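Local coordinates for LYND (Lyngbya aestuarii, PDB 4V1T), which probably acts as an ATP-dependent YcaO cyclodehydratase that forms azoline heterocycles in peptide substrates, and binds ADP, magnesium and zinc, at residues B[592-596]-B[674-678]. Sequence-based numbering, arbitrary orientation.
Sequences LWVLD and YLLPD
One hydrogen bond joins the two segments: Trp593 NE1 donates to the backbone Leu675 O at 3.0 Å. It is fairly straight, with an N-H...O angle of 162°. The oxygen lies in the plane of the indole, at its edge, while the nitrogen is tilted 21° from the carbonyl plane. Trp593 holds CG between its backbone N and carbonyl carbon (chi1 63°), which carries the pyrrole edge of the indole to the loop.

The other contacts are van der Waals. Pro677 CD sits 3.8 Å from Trp593 CD1, and the two side chains cross at about a right angle. Leu595 reaches the same loop with both methyls. Its CD2 meets Pro677 CB at 3.9 Å and also lies at the indole edge. Its CD1 lies 3.4 Å from Leu675 O, the oxygen that accepts the indole bond. A phenylalanine in place of Trp593 would probably leave Leu675 O without its indole donor and weaken the packing on Pro677.

Trp558 of helix 538-561 touches Leu595 and Leu675 and hydrogen-bonds through NE1 to Tyr674 O, so tryptophan indoles bond to two successive carbonyls of the loop. Strand 590-596 is an outer strand of a three-stranded antiparallel sheet, paired through Trp593 and Leu595 with strand 605-612. The arrangement is an edge strand packed against an irregular loop within the YcaO family region.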
loop_
_atom_site.group_PDB
_atom_site.type_symbol
_atom_site.label_atom_id
_atom_site.label_comp_id
_atom_site.label_asym_id
_atom_site.label_seq_id
_atom_site.Cartn_x
_atom_site.Cartn_y
_atom_site.Cartn_z
ATOM N N LEU B 592 -8.161 32.034 8.185
ATOM C CA LEU B 592 -8.137 31.654 6.779
ATOM C C LEU B 592 -9.250 32.352 6.016
ATOM O O LEU B 592 -10.424 32.272 6.391
ATOM C CB LEU B 592 -8.277 30.142 6.640
ATOM C CG LEU B 592 -8.356 29.593 5.214
ATOM C CD1 LEU B 592 -7.053 29.808 4.475
ATOM C CD2 LEU B 592 -8.718 28.116 5.251
ATOM N N TRP B 593 -8.874 33.034 4.943
ATOM C CA TRP B 593 -9.837 33.685 4.072
ATOM C C TRP B 593 -9.393 33.560 2.627
ATOM O O TRP B 593 -8.260 33.169 2.352
ATOM C CB TRP B 593 -10.014 35.157 4.462
ATOM C CG TRP B 593 -8.785 35.980 4.312
ATOM C CD1 TRP B 593 -8.427 36.730 3.231
ATOM C CD2 TRP B 593 -7.742 36.143 5.276
ATOM N NE1 TRP B 593 -7.234 37.358 3.464
ATOM C CE2 TRP B 593 -6.790 37.015 4.714
ATOM C CE3 TRP B 593 -7.525 35.642 6.566
ATOM C CZ2 TRP B 593 -5.629 37.390 5.393
ATOM C CZ3 TRP B 593 -6.370 36.014 7.237
ATOM C CH2 TRP B 593 -5.438 36.888 6.647
ATOM N N VAL B 594 -10.290 33.910 1.712
ATOM C CA VAL B 594 -10.028 33.785 0.283
ATOM C C VAL B 594 -10.294 35.099 -0.445
ATOM O O VAL B 594 -11.275 35.784 -0.151
ATOM C CB VAL B 594 -10.889 32.662 -0.331
ATOM C CG1 VAL B 594 -10.703 32.578 -1.840
ATOM C CG2 VAL B 594 -10.547 31.334 0.316
ATOM N N LEU B 595 -9.417 35.431 -1.395
ATOM C CA LEU B 595 -9.580 36.620 -2.241
ATOM C C LEU B 595 -9.922 36.255 -3.686
ATOM O O LEU B 595 -9.454 35.248 -4.202
ATOM C CB LEU B 595 -8.302 37.460 -2.242
ATOM C CG LEU B 595 -7.779 37.966 -0.903
ATOM C CD1 LEU B 595 -6.532 38.782 -1.152
ATOM C CD2 LEU B 595 -8.820 38.780 -0.151
ATOM N N ASP B 596 -10.726 37.086 -4.332
ATOM C CA ASP B 596 -11.068 36.891 -5.738
ATOM C C ASP B 596 -10.014 37.540 -6.641
ATOM O O ASP B 596 -9.747 38.726 -6.519
ATOM C CB ASP B 596 -12.445 37.482 -6.039
ATOM C CG ASP B 596 -12.779 37.450 -7.520
ATOM O OD1 ASP B 596 -13.289 36.413 -7.986
ATOM O OD2 ASP B 596 -12.521 38.454 -8.219
ATOM N N TYR B 674 -2.776 44.606 1.014
ATOM C CA TYR B 674 -3.416 43.993 -0.138
ATOM C C TYR B 674 -3.623 42.475 0.039
ATOM O O TYR B 674 -4.120 41.803 -0.870
ATOM C CB TYR B 674 -2.601 44.264 -1.408
ATOM C CG TYR B 674 -1.138 43.863 -1.311
ATOM C CD1 TYR B 674 -0.186 44.750 -0.826
ATOM C CD2 TYR B 674 -0.712 42.605 -1.717
ATOM C CE1 TYR B 674 1.144 44.388 -0.732
ATOM C CE2 TYR B 674 0.616 42.237 -1.631
ATOM C CZ TYR B 674 1.534 43.129 -1.138
ATOM O OH TYR B 674 2.849 42.761 -1.053
ATOM N N LEU B 675 -3.244 41.942 1.200
ATOM C CA LEU B 675 -3.466 40.537 1.523
ATOM C C LEU B 675 -4.830 40.303 2.156
ATOM O O LEU B 675 -5.412 39.229 2.005
ATOM C CB LEU B 675 -2.383 40.021 2.469
ATOM C CG LEU B 675 -0.980 39.806 1.894
ATOM C CD1 LEU B 675 -0.083 39.244 2.982
ATOM C CD2 LEU B 675 -0.984 38.879 0.692
ATOM N N LEU B 676 -5.339 41.297 2.876
ATOM C CA LEU B 676 -6.628 41.151 3.528
ATOM C C LEU B 676 -7.692 41.809 2.662
ATOM O O LEU B 676 -7.395 42.719 1.891
ATOM C CB LEU B 676 -6.597 41.725 4.946
ATOM C CG LEU B 676 -6.268 43.199 5.127
ATOM C CD1 LEU B 676 -7.530 44.049 5.016
ATOM C CD2 LEU B 676 -5.596 43.401 6.477
ATOM N N PRO B 677 -8.937 41.331 2.759
ATOM C CA PRO B 677 -9.964 41.869 1.871
ATOM C C PRO B 677 -10.361 43.294 2.224
ATOM O O PRO B 677 -10.332 43.666 3.398
ATOM C CB PRO B 677 -11.130 40.911 2.081
ATOM C CG PRO B 677 -10.952 40.405 3.480
ATOM C CD PRO B 677 -9.472 40.324 3.691
ATOM N N ASP B 678 -10.722 44.086 1.224
ATOM C CA ASP B 678 -11.221 45.426 1.505
ATOM C C ASP B 678 -12.715 45.329 1.760
ATOM O O ASP B 678 -13.477 44.840 0.921
ATOM C CB ASP B 678 -10.902 46.415 0.378
ATOM C CG ASP B 678 -11.569 46.059 -0.923
ATOM O OD1 ASP B 678 -11.636 44.849 -1.246
ATOM O OD2 ASP B 678 -12.021 46.998 -1.617
#